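Local structure of iron-sulfur cluster assembly scaffold protein NifU (Fervidobacterium islandicum, 6A6F) at residues H27-G32 and E40-F45; H20-N25 and K56-G61. The protein probably takes part in iron-sulfur cluster assembly in the SUF system, as a scaffold or sulfur-transfer protein of the NifU/SufU type. All blocks are in the same frame, centred on the assembly; numbering follows the deposited sequence.

Interaction 1: residues H27-G32 and E40-F45; sequences HKVEEG and EVTLYF. With NI (nickel (II) ion), chain H.
Phe45 O is gripped by two backbone donors: His27 N reaches it at 2.9 Å, nearly along the C=O axis, and Lys28 N makes a weaker bond at 3.4 Å. Two residues facing one is a classic beta bulge, and beyond it the strands run antiparallel in regular pairing. Glu30 and Leu43 exchange N-H···O bonds both ways, as do Gly32 and Val41. On one face, CG1 of Val29 lies over the Tyr44 ring while its CG2 meets CD2 of that ring at 3.8 Å. Thr42 CG2, anti to its backbone N, crosses obliquely to touch Val29 CG1 at 3.5 Å, and OG1 lies alongside CG of Glu31. An alanine here lacks both OG1 and CG2, and would probably loosen the packing of Val29 CG1 and Glu31 CG against this strand. On the other face, Lys28 CB and CG run beside CD1 of the buried Phe45. The Lys28 and Glu30 chains both bend at chi2 (59° and 78°), bringing NZ and OE2 together on one nickel ion, with Ni-NZ 2.4 Å and Ni-OE2 2.2 Å. Two waters also bind the metal, and water 1 donates to Glu30 OE1 at 2.9 Å. A lysine NZ bound to metal is probably uncharged. The whole is a bulged beta hairpin of the NifU-like domain, with a surface nickel site on its edge strand.

Interaction 2: residues H20-N25 and K56-G61; sequences HGKIEN and KFEGHG. With NI (nickel (II) ion), chain J.
A nickel site at the subunit interface is built on this contact: His20 NE2 binds the ion at 2.2 Å, and His60 of the second subunit binds it too. Four waters are also ligands. The CG of His20 is anti to its backbone N (chi1 -175°), which lays the imidazole across Phe57 so that ND1 sits 3.3 Å above one face of the phenyl ring, offset toward its rim; the ring planes are 56° apart. Glu58 crosses the imidazole at about a right angle, with OE2 over one face. Its two oxygens each accept a bond from a nickel-bound water, OE2 from water 4 at 2.6 Å and OE1 from water 5, while Gly59 N meets OE1 at 3.1 Å from above the carboxylate plane. Gly21 N holds Phe57 O at 2.7 Å, fixing the backbone next to the histidine. Gly21 has phi 147°, where a CB would collide with the preceding carbonyl O. Farther along, the Lys56 chain packs across Ile23 CG1, and water 3 joins its NZ to His20 O. Glu58 thus acts as a second-shell carboxylate: it probably orients the metal-bound waters, and its negative charge is likely to offset part of the ion's positive charge.

In the fold
Interactions 1 and 2 are neighbours, with centres about 7 Å apart, and the strand of 40-45 lies between their other strands in the three-stranded antiparallel sheet. Probable hydrogen bonds from Tyr44 N to Lys56 O and from Thr42 N to Glu58 O, each 2.8 Å, join the two contacts. Tyr44 OH also packs against Lys22 CE at 3.4 Å, so the loop of 20-25 reaches the Val29 face of the hairpin. The two nickel ions are distinct, 21.6 Å apart. Both contacts lead to the zinc site of Cys37, Asp39, Cys62 and Cys123, probably the cluster-assembly centre: Asp39 directly precedes Glu40, whose side chain is about 10 Å from the zinc, and Cys62 follows Gly61.

Interaction 1: residues H27-G32 and E40-F45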
loop_
_atom_site.group_PDB
_atom_site.type_symbol
_atom_site.label_atom_id
_atom_site.label_comp_id
_atom_site.label_asym_id
_atom_site.label_seq_id
_atom_site.Cartn_x
_atom_site.Cartn_y
_atom_site.Cartn_z
ATOM N N HIS A 27 23.164 -10.503 4.736
ATOM C CA HIS A 27 23.848 -11.575 4.094
ATOM C C HIS A 27 23.310 -11.749 2.684
ATOM O O HIS A 27 24.006 -12.221 1.795
ATOM C CB HIS A 27 23.642 -12.835 4.900
ATOM C CG HIS A 27 24.237 -12.763 6.266
ATOM N ND1 HIS A 27 23.891 -13.626 7.271
ATOM C CD2 HIS A 27 25.128 -11.885 6.809
ATOM C CE1 HIS A 27 24.572 -13.318 8.364
ATOM N NE2 HIS A 27 25.324 -12.261 8.108
ATOM N N LYS A 28 22.068 -11.375 2.446
ATOM C CA LYS A 28 21.535 -11.452 1.077
ATOM C C LYS A 28 20.434 -10.383 0.917
ATOM O O LYS A 28 19.651 -10.171 1.838
ATOM C CB LYS A 28 21.031 -12.874 0.821
ATOM C CG LYS A 28 20.348 -13.132 -0.507
ATOM C CD LYS A 28 21.304 -12.807 -1.644
ATOM C CE LYS A 28 20.684 -13.162 -2.974
ATOM N NZ LYS A 28 21.581 -12.722 -4.080
ATOM N N VAL A 29 20.446 -9.706 -0.229
ATOM C CA VAL A 29 19.449 -8.726 -0.605
ATOM C C VAL A 29 18.931 -9.115 -1.978
ATOM O O VAL A 29 19.745 -9.275 -2.900
ATOM C CB VAL A 29 20.043 -7.311 -0.778
ATOM C CG1 VAL A 29 18.944 -6.325 -1.159
ATOM C CG2 VAL A 29 20.741 -6.826 0.494
ATOM N N GLU A 30 17.620 -9.267 -2.122
ATOM C CA GLU A 30 17.012 -9.629 -3.423
ATOM C C GLU A 30 15.812 -8.751 -3.761
ATOM O O GLU A 30 14.906 -8.580 -2.943
ATOM C CB GLU A 30 16.618 -11.109 -3.422
ATOM C CG GLU A 30 16.187 -11.634 -4.789
ATOM C CD GLU A 30 17.364 -11.915 -5.696
ATOM O OE1 GLU A 30 17.274 -11.699 -6.920
ATOM O OE2 GLU A 30 18.384 -12.341 -5.168
ATOM N N GLU A 31 15.811 -8.184 -4.962
ATOM C CA GLU A 31 14.713 -7.298 -5.423
ATOM C C GLU A 31 13.800 -8.015 -6.387
ATOM O O GLU A 31 14.263 -8.815 -7.164
ATOM C CB GLU A 31 15.271 -6.102 -6.142
ATOM C CG GLU A 31 16.272 -5.364 -5.300
ATOM C CD GLU A 31 16.928 -4.232 -6.054
ATOM O OE1 GLU A 31 16.213 -3.471 -6.765
ATOM O OE2 GLU A 31 18.170 -4.112 -5.913
ATOM N N GLY A 32 12.499 -7.739 -6.339
ATOM C CA GLY A 32 11.573 -8.372 -7.255
ATOM C C GLY A 32 10.492 -7.394 -7.567
ATOM O O GLY A 32 10.234 -6.511 -6.744
ATOM N N GLU A 40 6.565 -3.760 -5.827
ATOM C CA GLU A 40 8.037 -3.887 -5.681
ATOM C C GLU A 40 8.333 -4.428 -4.312
ATOM O O GLU A 40 7.712 -4.022 -3.368
ATOM C CB GLU A 40 8.719 -2.542 -5.787
ATOM C CG GLU A 40 8.686 -2.006 -7.217
ATOM C CD GLU A 40 9.369 -0.649 -7.342
ATOM O OE1 GLU A 40 9.474 -0.175 -8.495
ATOM O OE2 GLU A 40 9.814 -0.079 -6.297
ATOM N N VAL A 41 9.273 -5.339 -4.218
ATOM C CA VAL A 41 9.747 -5.762 -2.916
ATOM C C VAL A 41 11.266 -6.001 -2.935
ATOM O O VAL A 41 11.785 -6.586 -3.891
ATOM C CB VAL A 41 8.994 -7.007 -2.458
ATOM C CG1 VAL A 41 9.351 -8.233 -3.296
ATOM C CG2 VAL A 41 9.253 -7.272 -0.984
ATOM N N THR A 42 11.956 -5.523 -1.905
ATOM C CA THR A 42 13.362 -5.877 -1.689
ATOM C C THR A 42 13.450 -6.643 -0.389
ATOM O O THR A 42 13.043 -6.142 0.646
ATOM C CB THR A 42 14.234 -4.629 -1.586
ATOM O OG1 THR A 42 14.157 -3.966 -2.833
ATOM C CG2 THR A 42 15.711 -4.968 -1.306
ATOM N N LEU A 43 13.897 -7.891 -0.453
ATOM C CA LEU A 43 14.037 -8.686 0.730
ATOM C C LEU A 43 15.475 -8.629 1.273
ATOM O O LEU A 43 16.431 -8.802 0.530
ATOM C CB LEU A 43 13.658 -10.118 0.423
ATOM C CG LEU A 43 12.269 -10.398 -0.094
ATOM C CD1 LEU A 43 12.156 -11.888 -0.418
ATOM C CD2 LEU A 43 11.291 -10.013 0.990
ATOM N N TYR A 44 15.602 -8.476 2.583
ATOM C CA TYR A 44 16.921 -8.447 3.298
ATOM C C TYR A 44 16.991 -9.694 4.211
ATOM O O TYR A 44 16.062 -9.937 4.951
ATOM C CB TYR A 44 17.048 -7.184 4.193
ATOM C CG TYR A 44 17.097 -5.927 3.389
ATOM C CD1 TYR A 44 15.951 -5.348 2.943
ATOM C CD2 TYR A 44 18.318 -5.352 3.006
ATOM C CE1 TYR A 44 15.975 -4.195 2.176
ATOM C CE2 TYR A 44 18.351 -4.220 2.214
ATOM C CZ TYR A 44 17.159 -3.662 1.808
ATOM O OH TYR A 44 17.140 -2.563 1.027
ATOM N N PHE A 45 18.068 -10.488 4.146
ATOM C CA PHE A 45 18.185 -11.697 4.958
ATOM C C PHE A 45 19.407 -11.672 5.872
ATOM O O PHE A 45 20.469 -11.190 5.455
ATOM C CB PHE A 45 18.328 -12.949 4.071
ATOM C CG PHE A 45 17.148 -13.214 3.175
ATOM C CD1 PHE A 45 17.045 -12.587 1.961
ATOM C CD2 PHE A 45 16.185 -14.125 3.545
ATOM C CE1 PHE A 45 15.977 -12.855 1.121
ATOM C CE2 PHE A 45 15.107 -14.390 2.733
ATOM C CZ PHE A 45 15.016 -13.759 1.513
HETATM NI NI NI H . 20.314 -12.629 -6.090
HETATM O O HOH W 1 19.660 -12.100 -8.511
HETATM O O HOH W 2 20.064 -15.015 -5.790
#

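Interaction 2: residues H20-N25 and K56-G61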
loop_
_atom_site.group_PDB
_atom_site.type_symbol
_atom_site.label_atom_id
_atom_site.label_comp_id
_atom_site.label_asym_id
_atom_site.label_seq_id
_atom_site.Cartn_x
_atom_site.Cartn_y
_atom_site.Cartn_z
ATOM N N HIS A 20 9.148 -4.222 8.017
ATOM C CA HIS A 20 9.391 -3.296 6.916
ATOM C C HIS A 20 10.633 -2.482 7.218
ATOM O O HIS A 20 10.698 -1.865 8.249
ATOM C CB HIS A 20 8.168 -2.360 6.773
ATOM C CG HIS A 20 8.267 -1.455 5.608
ATOM N ND1 HIS A 20 8.387 -1.932 4.318
ATOM C CD2 HIS A 20 8.244 -0.106 5.518
ATOM C CE1 HIS A 20 8.504 -0.902 3.491
ATOM N NE2 HIS A 20 8.372 0.204 4.190
ATOM N N GLY A 21 11.609 -2.473 6.333
ATOM C CA GLY A 21 12.887 -1.841 6.637
ATOM C C GLY A 21 14.043 -2.572 5.959
ATOM O O GLY A 21 13.867 -3.545 5.228
ATOM N N LYS A 22 15.234 -2.127 6.268
ATOM C CA LYS A 22 16.456 -2.729 5.765
ATOM C C LYS A 22 17.193 -3.419 6.880
ATOM O O LYS A 22 17.006 -3.097 8.075
ATOM C CB LYS A 22 17.388 -1.646 5.195
ATOM C CG LYS A 22 16.762 -0.815 4.108
ATOM C CD LYS A 22 17.772 0.195 3.585
ATOM C CE LYS A 22 17.406 0.654 2.183
ATOM N NZ LYS A 22 17.934 2.023 1.945
ATOM N N ILE A 23 18.077 -4.336 6.498
ATOM C CA ILE A 23 18.998 -4.910 7.441
ATOM C C ILE A 23 20.371 -4.476 6.970
ATOM O O ILE A 23 20.718 -4.698 5.817
ATOM C CB ILE A 23 18.894 -6.430 7.473
ATOM C CG1 ILE A 23 17.591 -6.860 8.113
ATOM C CG2 ILE A 23 20.044 -7.024 8.282
ATOM C CD1 ILE A 23 17.326 -8.329 7.973
ATOM N N GLU A 24 21.120 -3.827 7.856
ATOM C CA GLU A 24 22.449 -3.368 7.524
ATOM C C GLU A 24 23.399 -4.580 7.466
ATOM O O GLU A 24 23.301 -5.479 8.298
ATOM C CB GLU A 24 22.925 -2.312 8.540
ATOM C CG GLU A 24 24.238 -1.661 8.104
ATOM C CD GLU A 24 24.703 -0.489 8.975
ATOM O OE1 GLU A 24 24.335 -0.409 10.179
ATOM O OE2 GLU A 24 25.474 0.347 8.438
ATOM N N ASN A 25 24.282 -4.587 6.472
ATOM C CA ASN A 25 25.161 -5.699 6.189
ATOM C C ASN A 25 24.440 -7.035 6.068
ATOM O O ASN A 25 24.863 -8.053 6.609
ATOM C CB ASN A 25 26.259 -5.774 7.250
ATOM C CG ASN A 25 27.048 -4.483 7.347
ATOM O OD1 ASN A 25 27.482 -3.965 6.344
ATOM N ND2 ASN A 25 27.255 -3.984 8.563
ATOM N N LYS A 56 13.663 -8.749 6.583
ATOM C CA LYS A 56 12.930 -7.514 6.446
ATOM C C LYS A 56 12.670 -7.236 4.931
ATOM O O LYS A 56 13.305 -7.815 4.047
ATOM C CB LYS A 56 13.710 -6.378 7.067
ATOM C CG LYS A 56 13.795 -6.441 8.560
ATOM C CD LYS A 56 14.239 -5.073 9.120
ATOM C CE LYS A 56 14.402 -5.200 10.617
ATOM N NZ LYS A 56 13.160 -5.749 11.205
ATOM N N PHE A 57 11.722 -6.355 4.641
ATOM C CA PHE A 57 11.505 -5.928 3.283
ATOM C C PHE A 57 11.367 -4.415 3.152
ATOM O O PHE A 57 10.811 -3.722 4.043
ATOM C CB PHE A 57 10.291 -6.620 2.704
ATOM C CG PHE A 57 8.996 -6.035 3.114
ATOM C CD1 PHE A 57 8.456 -6.317 4.356
ATOM C CD2 PHE A 57 8.315 -5.182 2.278
ATOM C CE1 PHE A 57 7.267 -5.716 4.745
ATOM C CE2 PHE A 57 7.118 -4.601 2.667
ATOM C CZ PHE A 57 6.593 -4.880 3.885
ATOM N N GLU A 58 11.837 -3.940 2.019
ATOM C CA GLU A 58 11.545 -2.592 1.576
ATOM C C GLU A 58 10.733 -2.635 0.285
ATOM O O GLU A 58 10.524 -3.679 -0.306
ATOM C CB GLU A 58 12.842 -1.768 1.435
ATOM C CG GLU A 58 13.123 -0.921 2.656
ATOM C CD GLU A 58 12.067 0.191 2.883
ATOM O OE1 GLU A 58 11.260 0.542 1.969
ATOM O OE2 GLU A 58 12.053 0.728 4.000
ATOM N N GLY A 59 10.306 -1.455 -0.156
ATOM C CA GLY A 59 9.448 -1.308 -1.298
ATOM C C GLY A 59 8.004 -1.233 -0.833
ATOM O O GLY A 59 7.725 -1.165 0.362
ATOM N N HIS A 60 7.085 -1.223 -1.798
ATOM C CA HIS A 60 5.686 -1.216 -1.479
ATOM C C HIS A 60 4.919 -1.717 -2.657
ATOM O O HIS A 60 5.434 -1.854 -3.766
ATOM C CB HIS A 60 5.222 0.183 -1.062
ATOM C CG HIS A 60 5.135 1.146 -2.197
ATOM N ND1 HIS A 60 6.253 1.738 -2.745
ATOM C CD2 HIS A 60 4.079 1.581 -2.932
ATOM C CE1 HIS A 60 5.889 2.521 -3.739
ATOM N NE2 HIS A 60 4.575 2.445 -3.882
ATOM N N GLY A 61 3.652 -1.973 -2.409
ATOM C CA GLY A 61 2.780 -2.510 -3.431
ATOM C C GLY A 61 1.339 -2.596 -2.947
ATOM O O GLY A 61 0.971 -2.050 -1.916
HETATM NI NI NI J . 8.418 2.411 3.900
HETATM O O HOH W 3 11.866 -3.479 10.791
HETATM O O HOH W 4 10.510 2.649 4.782
HETATM O O HOH W 5 9.233 2.082 2.481
HETATM O O HOH W 6 7.466 2.778 5.413
HETATM O O HOH W 7 10.153 3.782 2.793
#